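Regulator of nonsense transcripts 2 (PDB 4CEM) acts in nonsense-mediated mRNA decay, where its MIF4G domains, the first of which is described here, probably serve as helical scaffolds for other molecules. Local coordinates at residues E17-H22 and S221-E226; L170-L175 and Q234-L239; L48-K53 and G79-K84. One frame throughout, in Å; residues are numbered along the deposited sequence.

Contact 1: E17-H22 and S221-E226; sequences EAWERH and SFPPSE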
ATOM      1  N   GLU A  17       9.718 -13.182  -6.934  1.00 38.95           N
ATOM      2  CA  GLU A  17       8.551 -12.524  -6.371  1.00 41.28           C
ATOM      3  C   GLU A  17       7.935 -11.559  -7.363  1.00 39.37           C
ATOM      4  O   GLU A  17       6.714 -11.475  -7.481  1.00 40.45           O
ATOM      5  CB  GLU A  17       8.914 -11.779  -5.080  1.00 44.80           C
ATOM      6  CG  GLU A  17       8.867 -12.676  -3.849  1.00 48.30           C
ATOM      7  CD  GLU A  17       9.736 -12.186  -2.710  1.00 50.95           C
ATOM      8  OE1 GLU A  17       9.881 -10.951  -2.540  1.00 54.39           O
ATOM      9  OE2 GLU A  17      10.271 -13.050  -1.986  1.00 54.02           O
ATOM     10  N   ALA A  18       8.794 -10.830  -8.063  1.00 37.80           N
ATOM     11  CA  ALA A  18       8.372  -9.925  -9.113  1.00 35.88           C
ATOM     12  C   ALA A  18       7.469 -10.652 -10.104  1.00 35.34           C
ATOM     13  O   ALA A  18       6.377 -10.181 -10.420  1.00 35.21           O
ATOM     14  CB  ALA A  18       9.592  -9.363  -9.817  1.00 35.27           C
ATOM     15  N   TRP A  19       7.905 -11.818 -10.562  1.00 33.62           N
ATOM     16  CA  TRP A  19       7.144 -12.536 -11.575  1.00 34.34           C
ATOM     17  C   TRP A  19       5.862 -13.132 -11.045  1.00 34.37           C
ATOM     18  O   TRP A  19       4.836 -13.078 -11.722  1.00 34.73           O
ATOM     19  CB  TRP A  19       8.017 -13.573 -12.286  1.00 32.81           C
ATOM     20  CG  TRP A  19       8.865 -12.929 -13.343  1.00 32.33           C
ATOM     21  CD1 TRP A  19      10.207 -12.568 -13.265  1.00 33.21           C
ATOM     22  CD2 TRP A  19       8.434 -12.490 -14.663  1.00 32.20           C
ATOM     23  NE1 TRP A  19      10.622 -11.972 -14.417  1.00 32.55           N
ATOM     24  CE2 TRP A  19       9.602 -11.893 -15.299  1.00 33.22           C
ATOM     25  CE3 TRP A  19       7.241 -12.536 -15.360  1.00 32.55           C
ATOM     26  CZ2 TRP A  19       9.553 -11.379 -16.588  1.00 32.99           C
ATOM     27  CZ3 TRP A  19       7.202 -12.010 -16.650  1.00 32.42           C
ATOM     28  CH2 TRP A  19       8.334 -11.453 -17.252  1.00 31.93           C
ATOM     29  N   GLU A  20       5.905 -13.699  -9.845  1.00 35.45           N
ATOM     30  CA  GLU A  20       4.698 -14.214  -9.186  1.00 38.39           C
ATOM     31  C   GLU A  20       3.657 -13.108  -9.067  1.00 38.31           C
ATOM     32  O   GLU A  20       2.500 -13.277  -9.456  1.00 37.27           O
ATOM     33  CB  GLU A  20       5.024 -14.764  -7.794  1.00 40.45           C
ATOM     34  CG  GLU A  20       5.634 -16.159  -7.818  1.00 43.00           C
ATOM     35  CD  GLU A  20       6.382 -16.527  -6.537  1.00 46.70           C
ATOM     36  OE1 GLU A  20       6.552 -15.660  -5.645  1.00 47.03           O
ATOM     37  OE2 GLU A  20       6.817 -17.700  -6.433  1.00 49.37           O
ATOM     38  N   ARG A  21       4.096 -11.970  -8.544  1.00 37.94           N
ATOM     39  CA  ARG A  21       3.259 -10.788  -8.450  1.00 39.52           C
ATOM     40  C   ARG A  21       2.678 -10.430  -9.819  1.00 38.37           C
ATOM     41  O   ARG A  21       1.481 -10.196  -9.950  1.00 38.28           O
ATOM     42  CB  ARG A  21       4.070  -9.612  -7.880  1.00 41.81           C
ATOM     43  CG  ARG A  21       3.231  -8.418  -7.466  1.00 45.12           C
ATOM     44  CD  ARG A  21       3.953  -7.500  -6.491  1.00 48.09           C
ATOM     45  NE  ARG A  21       4.951  -6.657  -7.156  1.00 53.11           N
ATOM     46  CZ  ARG A  21       6.266  -6.895  -7.196  1.00 55.71           C
ATOM     47  NH1 ARG A  21       6.796  -7.961  -6.597  1.00 57.70           N
ATOM     48  NH2 ARG A  21       7.068  -6.049  -7.840  1.00 52.92           N
ATOM     49  N   HIS A  22       3.523 -10.421 -10.840  1.00 35.83           N
ATOM     50  CA  HIS A  22       3.104  -9.979 -12.156  1.00 35.73           C
ATOM     51  C   HIS A  22       2.125 -10.936 -12.766  1.00 36.54           C
ATOM     52  O   HIS A  22       1.066 -10.538 -13.257  1.00 36.05           O
ATOM     53  CB  HIS A  22       4.322  -9.819 -13.059  1.00 35.17           C
ATOM     54  CG  HIS A  22       3.987  -9.486 -14.486  1.00 33.03           C
ATOM     55  ND1 HIS A  22       3.694  -8.240 -14.887  1.00 34.21           N
ATOM     56  CD2 HIS A  22       3.922 -10.288 -15.614  1.00 32.85           C
ATOM     57  CE1 HIS A  22       3.437  -8.243 -16.206  1.00 33.97           C
ATOM     58  NE2 HIS A  22       3.580  -9.497 -16.651  1.00 33.72           N
ATOM     59  N   SER A 221      15.896 -10.944 -16.331  1.00 30.83           N
ATOM     60  CA  SER A 221      14.902 -10.116 -16.994  1.00 31.06           C
ATOM     61  C   SER A 221      13.647  -9.960 -16.141  1.00 30.90           C
ATOM     62  O   SER A 221      12.898 -10.908 -15.955  1.00 30.51           O
ATOM     63  CB  SER A 221      14.534 -10.755 -18.326  1.00 31.80           C
ATOM     64  OG  SER A 221      13.216 -10.413 -18.680  1.00 33.29           O
ATOM     65  N   PHE A 222      13.405  -8.749 -15.656  1.00 33.13           N
ATOM     66  CA  PHE A 222      12.261  -8.470 -14.767  1.00 32.88           C
ATOM     67  C   PHE A 222      10.970  -8.170 -15.534  1.00 32.07           C
ATOM     68  O   PHE A 222      11.029  -7.754 -16.686  1.00 30.84           O
ATOM     69  CB  PHE A 222      12.606  -7.302 -13.837  1.00 33.53           C
ATOM     70  CG  PHE A 222      13.443  -7.703 -12.666  1.00 34.75           C
ATOM     71  CD1 PHE A 222      14.812  -7.865 -12.804  1.00 34.57           C
ATOM     72  CD2 PHE A 222      12.855  -7.954 -11.425  1.00 34.97           C
ATOM     73  CE1 PHE A 222      15.588  -8.246 -11.723  1.00 35.84           C
ATOM     74  CE2 PHE A 222      13.628  -8.333 -10.343  1.00 34.98           C
ATOM     75  CZ  PHE A 222      14.997  -8.483 -10.493  1.00 35.76           C
ATOM     76  N   PRO A 223       9.799  -8.340 -14.877  1.00 32.00           N
ATOM     77  CA  PRO A 223       8.529  -8.256 -15.590  1.00 31.89           C
ATOM     78  C   PRO A 223       8.302  -6.891 -16.210  1.00 31.77           C
ATOM     79  O   PRO A 223       8.700  -5.890 -15.649  1.00 32.08           O
ATOM     80  CB  PRO A 223       7.474  -8.513 -14.494  1.00 31.35           C
ATOM     81  CG  PRO A 223       8.216  -8.933 -13.282  1.00 31.29           C
ATOM     82  CD  PRO A 223       9.586  -8.353 -13.421  1.00 31.90           C
ATOM     83  N   PRO A 224       7.637  -6.847 -17.358  1.00 32.37           N
ATOM     84  CA  PRO A 224       7.373  -5.552 -17.968  1.00 33.91           C
ATOM     85  C   PRO A 224       6.190  -4.843 -17.300  1.00 35.06           C
ATOM     86  O   PRO A 224       5.306  -5.506 -16.749  1.00 36.32           O
ATOM     87  CB  PRO A 224       7.028  -5.928 -19.410  1.00 32.93           C
ATOM     88  CG  PRO A 224       6.382  -7.273 -19.293  1.00 33.49           C
ATOM     89  CD  PRO A 224       6.921  -7.937 -18.042  1.00 32.72           C
ATOM     90  N   SER A 225       6.178  -3.512 -17.348  1.00 36.26           N
ATOM     91  CA  SER A 225       5.001  -2.738 -16.944  1.00 37.23           C
ATOM     92  C   SER A 225       4.018  -2.708 -18.106  1.00 38.42           C
ATOM     93  O   SER A 225       4.294  -2.078 -19.126  1.00 39.99           O
ATOM     94  CB  SER A 225       5.377  -1.305 -16.562  1.00 35.92           C
ATOM     95  OG  SER A 225       4.208  -0.513 -16.408  1.00 35.17           O
ATOM     96  N   GLU A 226       2.885  -3.390 -17.951  1.00 38.25           N
ATOM     97  CA  GLU A 226       1.892  -3.507 -19.028  1.00 38.98           C
ATOM     98  C   GLU A 226       0.448  -3.280 -18.578  1.00 37.78           C
ATOM     99  O   GLU A 226      -0.480  -3.542 -19.341  1.00 35.59           O
ATOM    100  CB  GLU A 226       1.952  -4.905 -19.641  1.00 41.68           C
ATOM    101  CG  GLU A 226       3.330  -5.365 -20.069  1.00 43.80           C
ATOM    102  CD  GLU A 226       3.278  -6.693 -20.793  1.00 45.91           C
ATOM    103  OE1 GLU A 226       2.539  -7.594 -20.315  1.00 46.31           O
ATOM    104  OE2 GLU A 226       3.973  -6.820 -21.836  1.00 47.04           O
TER
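The indole of Trp19 lies across the pyrrolidine of Pro223, whose CG sits over the centroid of the five-membered ring of Trp19 at 3.8 Å and only 9° off its normal. This is a proline-aromatic CH-pi stack, joining helix 6-33 to the loop that connects helix 209-218 with helix 230-259 in the MIF4G domain. Pro223 serves two aromatic rings from one helical face, since its CB also lies over the imidazole of His22, offset toward the rim and 4.0 Å from that ring's centroid. His22 reaches this position with CG anti to its backbone N (chi1 175°), and the same imidazole face receives Pro224 CD at 4.2 Å from the centroid. Ala18 CB packs 3.7 Å from Pro223 CD, and the edge of the Phe222 ring meets Ala18 CB before that side chain continues onto Val211, Ala214 and Ala215 of helix 209-218. Farther along the loop, Glu226 OE1 forms a salt bridge with Lys26, which lies on helix 6-33. The N-H restrains the indole's rotation, as Trp19 NE1 donates to Ser221 O at 2.9 Å with the acceptor lying nearly in the ring plane.

Contact 2: L170-L175 and Q234-L239; sequences LIYEQL and QPFQNL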
ATOM      1  N   LEU A 170      -9.094   7.593  -7.225  1.00 45.37           N
ATOM      2  CA  LEU A 170      -9.206   7.400  -5.785  1.00 46.28           C
ATOM      3  C   LEU A 170      -7.843   7.338  -5.088  1.00 47.79           C
ATOM      4  O   LEU A 170      -7.673   7.921  -4.024  1.00 48.60           O
ATOM      5  CB  LEU A 170      -9.996   6.136  -5.486  1.00 46.97           C
ATOM      6  CG  LEU A 170     -10.393   5.968  -4.023  1.00 48.88           C
ATOM      7  CD1 LEU A 170     -11.583   6.857  -3.705  1.00 48.74           C
ATOM      8  CD2 LEU A 170     -10.701   4.507  -3.724  1.00 48.93           C
ATOM      9  N   ILE A 171      -6.877   6.638  -5.685  1.00 49.72           N
ATOM     10  CA  ILE A 171      -5.523   6.549  -5.117  1.00 49.89           C
ATOM     11  C   ILE A 171      -4.824   7.909  -5.159  1.00 50.20           C
ATOM     12  O   ILE A 171      -4.212   8.330  -4.181  1.00 49.43           O
ATOM     13  CB  ILE A 171      -4.638   5.518  -5.860  1.00 49.92           C
ATOM     14  CG1 ILE A 171      -5.199   4.104  -5.747  1.00 48.48           C
ATOM     15  CG2 ILE A 171      -3.220   5.502  -5.299  1.00 48.72           C
ATOM     16  CD1 ILE A 171      -4.686   3.187  -6.834  1.00 48.26           C
ATOM     17  N   TYR A 172      -4.912   8.589  -6.297  1.00 54.43           N
ATOM     18  CA  TYR A 172      -4.314   9.920  -6.445  1.00 59.92           C
ATOM     19  C   TYR A 172      -4.799  10.839  -5.334  1.00 61.60           C
ATOM     20  O   TYR A 172      -4.002  11.510  -4.682  1.00 63.23           O
ATOM     21  CB  TYR A 172      -4.654  10.530  -7.812  1.00 64.04           C
ATOM     22  CG  TYR A 172      -3.793  11.721  -8.187  1.00 67.77           C
ATOM     23  CD1 TYR A 172      -2.501  11.539  -8.673  1.00 70.57           C
ATOM     24  CD2 TYR A 172      -4.267  13.028  -8.058  1.00 67.76           C
ATOM     25  CE1 TYR A 172      -1.700  12.618  -9.016  1.00 71.29           C
ATOM     26  CE2 TYR A 172      -3.472  14.114  -8.400  1.00 70.04           C
ATOM     27  CZ  TYR A 172      -2.186  13.904  -8.880  1.00 70.86           C
ATOM     28  OH  TYR A 172      -1.377  14.964  -9.230  1.00 69.18           O
ATOM     29  N   GLU A 173      -6.113  10.848  -5.121  1.00 64.06           N
ATOM     30  CA  GLU A 173      -6.726  11.623  -4.043  1.00 66.12           C
ATOM     31  C   GLU A 173      -6.067  11.387  -2.693  1.00 64.69           C
ATOM     32  O   GLU A 173      -5.695  12.340  -2.009  1.00 65.18           O
ATOM     33  CB  GLU A 173      -8.220  11.301  -3.917  1.00 70.62           C
ATOM     34  CG  GLU A 173      -9.156  12.384  -4.430  1.00 73.44           C
ATOM     35  CD  GLU A 173     -10.477  12.394  -3.678  1.00 76.41           C
ATOM     36  OE1 GLU A 173     -11.046  11.302  -3.442  1.00 77.44           O
ATOM     37  OE2 GLU A 173     -10.933  13.495  -3.303  1.00 78.49           O
ATOM     38  N   GLN A 174      -5.928  10.123  -2.301  1.00 62.75           N
ATOM     39  CA  GLN A 174      -5.423   9.818  -0.967  1.00 64.30           C
ATOM     40  C   GLN A 174      -3.938  10.115  -0.862  1.00 65.76           C
ATOM     41  O   GLN A 174      -3.459  10.471   0.209  1.00 68.05           O
ATOM     42  CB  GLN A 174      -5.701   8.366  -0.574  1.00 66.65           C
ATOM     43  CG  GLN A 174      -7.143   7.912  -0.754  1.00 68.90           C
ATOM     44  CD  GLN A 174      -8.165   8.956  -0.336  1.00 73.26           C
ATOM     45  OE1 GLN A 174      -9.044   9.341  -1.121  1.00 75.59           O
ATOM     46  NE2 GLN A 174      -8.050   9.430   0.900  1.00 71.87           N
ATOM     47  N   LEU A 175      -3.214   9.975  -1.972  1.00 67.15           N
ATOM     48  CA  LEU A 175      -1.784  10.307  -1.997  1.00 68.59           C
ATOM     49  C   LEU A 175      -1.554  11.801  -1.816  1.00 68.65           C
ATOM     50  O   LEU A 175      -0.673  12.211  -1.056  1.00 71.60           O
ATOM     51  CB  LEU A 175      -1.108   9.844  -3.302  1.00 69.47           C
ATOM     52  CG  LEU A 175      -0.147   8.647  -3.272  1.00 68.02           C
ATOM     53  CD1 LEU A 175       0.857   8.783  -4.408  1.00 67.56           C
ATOM     54  CD2 LEU A 175       0.592   8.514  -1.948  1.00 67.09           C
ATOM     55  N   GLN A 234       2.472   8.640 -14.775  1.00 43.05           N
ATOM     56  CA  GLN A 234       3.249   9.871 -14.571  1.00 43.14           C
ATOM     57  C   GLN A 234       2.818  10.721 -13.370  1.00 42.85           C
ATOM     58  O   GLN A 234       3.651  11.052 -12.526  1.00 44.52           O
ATOM     59  CB  GLN A 234       3.270  10.721 -15.854  1.00 44.90           C
ATOM     60  CG  GLN A 234       4.318  11.826 -15.855  1.00 46.39           C
ATOM     61  CD  GLN A 234       5.716  11.303 -15.587  1.00 46.16           C
ATOM     62  OE1 GLN A 234       6.192  10.390 -16.270  1.00 46.10           O
ATOM     63  NE2 GLN A 234       6.378  11.869 -14.582  1.00 44.34           N
ATOM     64  N   PRO A 235       1.522  11.073 -13.274  1.00 42.29           N
ATOM     65  CA  PRO A 235       1.098  11.848 -12.099  1.00 42.72           C
ATOM     66  C   PRO A 235       1.537  11.220 -10.782  1.00 43.54           C
ATOM     67  O   PRO A 235       2.019  11.922  -9.892  1.00 47.15           O
ATOM     68  CB  PRO A 235      -0.426  11.839 -12.196  1.00 42.00           C
ATOM     69  CG  PRO A 235      -0.718  11.628 -13.637  1.00 42.09           C
ATOM     70  CD  PRO A 235       0.386  10.752 -14.157  1.00 42.20           C
ATOM     71  N   PHE A 236       1.401   9.904 -10.674  1.00 42.32           N
ATOM     72  CA  PHE A 236       1.798   9.199  -9.457  1.00 42.55           C
ATOM     73  C   PHE A 236       3.297   9.319  -9.215  1.00 43.61           C
ATOM     74  O   PHE A 236       3.726   9.529  -8.080  1.00 42.24           O
ATOM     75  CB  PHE A 236       1.355   7.729  -9.501  1.00 41.67           C
ATOM     76  CG  PHE A 236      -0.136   7.559  -9.582  1.00 40.57           C
ATOM     77  CD1 PHE A 236      -0.906   7.543  -8.435  1.00 40.90           C
ATOM     78  CD2 PHE A 236      -0.767   7.461 -10.808  1.00 42.09           C
ATOM     79  CE1 PHE A 236      -2.282   7.413  -8.505  1.00 41.61           C
ATOM     80  CE2 PHE A 236      -2.142   7.342 -10.895  1.00 42.82           C
ATOM     81  CZ  PHE A 236      -2.902   7.315  -9.737  1.00 42.79           C
ATOM     82  N   GLN A 237       4.094   9.213 -10.277  1.00 45.91           N
ATOM     83  CA  GLN A 237       5.540   9.358 -10.126  1.00 48.32           C
ATOM     84  C   GLN A 237       5.898  10.768  -9.669  1.00 46.89           C
ATOM     85  O   GLN A 237       6.707  10.940  -8.758  1.00 46.31           O
ATOM     86  CB  GLN A 237       6.302   8.993 -11.403  1.00 50.79           C
ATOM     87  CG  GLN A 237       7.814   8.891 -11.172  1.00 53.91           C
ATOM     88  CD  GLN A 237       8.475   7.736 -11.908  1.00 57.61           C
ATOM     89  OE1 GLN A 237       9.613   7.275 -11.388  1.00 61.12           O
ATOM     90  NE2 GLN A 237       7.973   7.264 -12.931  1.00 58.40           N
ATOM     91  N   ASN A 238       5.268  11.772 -10.272  1.00 46.87           N
ATOM     92  CA  ASN A 238       5.472  13.163  -9.841  1.00 49.54           C
ATOM     93  C   ASN A 238       5.223  13.371  -8.341  1.00 49.23           C
ATOM     94  O   ASN A 238       6.062  13.955  -7.647  1.00 48.97           O
ATOM     95  CB  ASN A 238       4.596  14.129 -10.644  1.00 50.56           C
ATOM     96  CG  ASN A 238       4.882  14.083 -12.135  1.00 51.00           C
ATOM     97  OD1 ASN A 238       5.938  13.608 -12.573  1.00 49.91           O
ATOM     98  ND2 ASN A 238       3.934  14.574 -12.926  1.00 51.60           N
ATOM     99  N   LEU A 239       4.089  12.880  -7.844  1.00 50.44           N
ATOM    100  CA  LEU A 239       3.767  12.995  -6.412  1.00 52.04           C
ATOM    101  C   LEU A 239       4.859  12.370  -5.551  1.00 51.89           C
ATOM    102  O   LEU A 239       5.317  12.972  -4.577  1.00 51.90           O
ATOM    103  CB  LEU A 239       2.420  12.343  -6.088  1.00 53.08           C
ATOM    104  CG  LEU A 239       1.160  13.029  -6.625  1.00 56.96           C
ATOM    105  CD1 LEU A 239      -0.076  12.294  -6.125  1.00 57.84           C
ATOM    106  CD2 LEU A 239       1.100  14.505  -6.240  1.00 57.75           C
TER
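Tyr172, Phe236 and Leu239 bury the most surface here, and the ring of Tyr172 is shared by the other two. With CG anti to the backbone N (chi1 -165°), the ring end of Tyr172 comes close to the other helix and turns an edge to the face of Phe236. The pair is T-shaped, with planes at 88° and ring centroids 5.7 Å apart; Tyr172 CD1 stands above the Phe236 ring, offset toward its rim. Leu239 covers a face of the phenol, its CD1 lying 3.3 Å from Tyr172 CE1, while Pro235 CB comes within 3.5 Å of that same CE1. The two segments run nearly parallel, their axes 13° apart in direction and 10.8 Å apart at closest approach, within the all-helical MIF4G fold, a stack of helices of the HEAT-like kind. Phe236 CE1 also touches the backbone, 3.6 Å from Tyr172 N. The same CE1 meets Ile171 CG2 at 3.8 Å, and both residues go on to touch Ile203 of helix 189-204. One turn farther along, Leu239 CD1 sits 3.9 Å from Leu175 CB, and the side chain of Leu239 touches Ile179 beyond it.

Contact 3: L48-K53 and G79-K84; sequences LDSSIK and GLNLSK. Unlike the reference sequence in segment 48-53: Ile52 (reference Leu).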
ATOM      1  N   LEU A  48     -28.486 -21.576  -5.095  1.00 48.91           N
ATOM      2  CA  LEU A  48     -27.657 -21.234  -3.950  1.00 48.37           C
ATOM      3  C   LEU A  48     -28.630 -20.803  -2.868  1.00 50.34           C
ATOM      4  O   LEU A  48     -29.791 -20.507  -3.167  1.00 50.76           O
ATOM      5  CB  LEU A  48     -26.662 -20.127  -4.299  1.00 47.62           C
ATOM      6  CG  LEU A  48     -25.746 -20.414  -5.502  1.00 45.53           C
ATOM      7  CD1 LEU A  48     -24.777 -19.266  -5.708  1.00 43.38           C
ATOM      8  CD2 LEU A  48     -24.985 -21.726  -5.349  1.00 43.46           C
ATOM      9  N   ASP A  49     -28.190 -20.778  -1.616  1.00 50.56           N
ATOM     10  CA  ASP A  49     -29.131 -20.509  -0.539  1.00 52.74           C
ATOM     11  C   ASP A  49     -29.073 -19.056  -0.063  1.00 51.05           C
ATOM     12  O   ASP A  49     -27.996 -18.489   0.117  1.00 50.87           O
ATOM     13  CB  ASP A  49     -28.965 -21.520   0.604  1.00 54.63           C
ATOM     14  CG  ASP A  49     -28.126 -21.008   1.719  1.00 57.78           C
ATOM     15  OD1 ASP A  49     -26.996 -20.562   1.434  1.00 64.38           O
ATOM     16  OD2 ASP A  49     -28.592 -21.055   2.877  1.00 59.60           O
ATOM     17  N   SER A  50     -30.257 -18.473   0.126  1.00 51.09           N
ATOM     18  CA  SER A  50     -30.412 -17.075   0.534  1.00 49.19           C
ATOM     19  C   SER A  50     -30.659 -16.909   2.027  1.00 47.97           C
ATOM     20  O   SER A  50     -31.051 -15.830   2.458  1.00 49.24           O
ATOM     21  CB  SER A  50     -31.607 -16.456  -0.191  1.00 47.35           C
ATOM     22  OG  SER A  50     -31.665 -16.889  -1.528  1.00 46.24           O
ATOM     23  N   SER A  51     -30.441 -17.952   2.820  1.00 46.59           N
ATOM     24  CA  SER A  51     -30.844 -17.886   4.213  1.00 47.39           C
ATOM     25  C   SER A  51     -30.187 -16.666   4.851  1.00 50.17           C
ATOM     26  O   SER A  51     -29.042 -16.348   4.537  1.00 51.44           O
ATOM     27  CB  SER A  51     -30.498 -19.178   4.973  1.00 45.63           C
ATOM     28  OG  SER A  51     -29.296 -19.051   5.701  1.00 43.87           O
ATOM     29  N   ILE A  52     -30.932 -15.971   5.709  1.00 53.51           N
ATOM     30  CA  ILE A  52     -30.420 -14.819   6.444  1.00 55.43           C
ATOM     31  C   ILE A  52     -29.348 -15.268   7.416  1.00 52.46           C
ATOM     32  O   ILE A  52     -28.325 -14.601   7.546  1.00 53.78           O
ATOM     33  CB  ILE A  52     -31.544 -14.045   7.198  1.00 59.74           C
ATOM     34  CG1 ILE A  52     -32.262 -13.100   6.232  1.00 61.33           C
ATOM     35  CG2 ILE A  52     -30.992 -13.226   8.367  1.00 57.17           C
ATOM     36  CD1 ILE A  52     -33.286 -12.201   6.893  1.00 67.22           C
ATOM     37  N   LYS A  53     -29.571 -16.399   8.077  1.00 50.89           N
ATOM     38  CA  LYS A  53     -28.600 -16.908   9.050  1.00 54.58           C
ATOM     39  C   LYS A  53     -27.212 -17.028   8.404  1.00 52.29           C
ATOM     40  O   LYS A  53     -26.241 -16.431   8.878  1.00 48.50           O
ATOM     41  CB  LYS A  53     -29.020 -18.272   9.630  1.00 59.58           C
ATOM     42  CG  LYS A  53     -30.524 -18.499   9.764  1.00 66.44           C
ATOM     43  CD  LYS A  53     -30.853 -19.643  10.727  1.00 71.34           C
ATOM     44  CE  LYS A  53     -32.328 -20.048  10.649  1.00 72.83           C
ATOM     45  NZ  LYS A  53     -32.829 -20.708  11.891  1.00 71.45           N
ATOM     46  N   GLY A  79     -21.573 -21.300  -2.053  1.00 37.98           N
ATOM     47  CA  GLY A  79     -22.870 -21.886  -1.712  1.00 39.26           C
ATOM     48  C   GLY A  79     -23.973 -20.893  -1.369  1.00 39.98           C
ATOM     49  O   GLY A  79     -25.148 -21.263  -1.319  1.00 41.67           O
ATOM     50  N   LEU A  80     -23.594 -19.639  -1.135  1.00 39.06           N
ATOM     51  CA  LEU A  80     -24.515 -18.605  -0.700  1.00 39.68           C
ATOM     52  C   LEU A  80     -25.034 -17.762  -1.863  1.00 40.75           C
ATOM     53  O   LEU A  80     -24.321 -17.511  -2.828  1.00 40.03           O
ATOM     54  CB  LEU A  80     -23.815 -17.669   0.285  1.00 39.29           C
ATOM     55  CG  LEU A  80     -23.203 -18.229   1.563  1.00 38.47           C
ATOM     56  CD1 LEU A  80     -22.608 -17.095   2.372  1.00 39.61           C
ATOM     57  CD2 LEU A  80     -24.251 -18.955   2.383  1.00 41.13           C
ATOM     58  N   ASN A  81     -26.282 -17.316  -1.754  1.00 43.19           N
ATOM     59  CA  ASN A  81     -26.812 -16.275  -2.632  1.00 43.21           C
ATOM     60  C   ASN A  81     -26.695 -14.957  -1.892  1.00 41.27           C
ATOM     61  O   ASN A  81     -27.521 -14.648  -1.043  1.00 42.68           O
ATOM     62  CB  ASN A  81     -28.273 -16.552  -3.014  1.00 43.54           C
ATOM     63  CG  ASN A  81     -28.841 -15.509  -3.965  1.00 42.28           C
ATOM     64  OD1 ASN A  81     -28.329 -14.396  -4.073  1.00 41.50           O
ATOM     65  ND2 ASN A  81     -29.898 -15.876  -4.670  1.00 41.18           N
ATOM     66  N   LEU A  82     -25.665 -14.189  -2.224  1.00 40.83           N
ATOM     67  CA  LEU A  82     -25.371 -12.934  -1.529  1.00 39.20           C
ATOM     68  C   LEU A  82     -25.977 -11.718  -2.240  1.00 37.50           C
ATOM     69  O   LEU A  82     -25.648 -10.582  -1.903  1.00 36.18           O
ATOM     70  CB  LEU A  82     -23.849 -12.779  -1.362  1.00 38.53           C
ATOM     71  CG  LEU A  82     -23.197 -13.669  -0.289  1.00 37.88           C
ATOM     72  CD1 LEU A  82     -21.754 -13.990  -0.638  1.00 37.58           C
ATOM     73  CD2 LEU A  82     -23.263 -13.030   1.093  1.00 36.94           C
ATOM     74  N   SER A  83     -26.878 -11.963  -3.196  1.00 38.37           N
ATOM     75  CA  SER A  83     -27.533 -10.903  -3.970  1.00 40.54           C
ATOM     76  C   SER A  83     -28.037  -9.731  -3.141  1.00 43.24           C
ATOM     77  O   SER A  83     -27.911  -8.586  -3.568  1.00 45.88           O
ATOM     78  CB  SER A  83     -28.711 -11.454  -4.768  1.00 40.51           C
ATOM     79  OG  SER A  83     -28.268 -12.138  -5.923  1.00 41.54           O
ATOM     80  N   LYS A  84     -28.608 -10.018  -1.969  1.00 45.16           N
ATOM     81  CA  LYS A  84     -29.188  -8.986  -1.116  1.00 44.85           C
ATOM     82  C   LYS A  84     -28.220  -8.402  -0.097  1.00 45.76           C
ATOM     83  O   LYS A  84     -28.570  -7.437   0.582  1.00 48.77           O
ATOM     84  CB  LYS A  84     -30.403  -9.544  -0.374  1.00 46.83           C
ATOM     85  CG  LYS A  84     -31.580  -9.906  -1.270  1.00 48.52           C
ATOM     86  CD  LYS A  84     -32.693 -10.542  -0.448  1.00 52.11           C
ATOM     87  CE  LYS A  84     -33.604 -11.438  -1.282  1.00 54.67           C
ATOM     88  NZ  LYS A  84     -34.498 -10.670  -2.198  1.00 56.05           N
TER
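The backbones of Asp49 and Leu80 run in the same direction through a single parallel beta bridge, with their CA atoms 5.0 Å apart. It is an isolated bridge in an otherwise all-helical MIF4G domain, and it ties the residues leading into helix 52-61 to the loop between helices 70-79 and 86-95. Asp49 makes both bonds of the bridge: its N donates to Gly79 O at 3.1 Å, and its O accepts from Asn81 N at 2.8 Å. The second bond is straight at the hydrogen, 176°, although the donor stands above the carbonyl plane. Asp49 O is gripped a second time, by Asn55 ND2 of helix 52-61. Side chains flank this bridge. Leu48 lays CB beside Gly79 O and brings CD1 to 3.4 Å from Leu80 O, then continues onto Arg116 of helix 103-116. The side chains of Asp49 and Leu80 run alongside each other in a common direction, with Asp49 OD1 against Leu80 CD2; Leu80 also packs on Phe58. Ser50 OG rests 3.7 Å from Asn81 CB. Asn81 has CG anti to its backbone N (chi1 -178°) and forms an Asx turn, in which its OD1 accepts from Ser83 N at 3.0 Å.

The three contacts do not touch and lie in different parts of the fold: the N-terminal helix against a loop, a buried helix pair, and a surface loop pair. Contact 3 is the most local along the chain, with 25 residues between its segments, and it lies wholly inside the loop closed by contact 1, which spans 198. Contact 2 follows contact 3 in series and interlocks with contact 1, because its segments alternate with those of 17-22 and 221-226. Contacts 1 and 2 have centres 22 Å apart and are linked by the chain, as the loop 221-226 leads into helix 230-259. Contact 3 stands about 38 Å from contact 1 and 39 Å from contact 2, centre to centre.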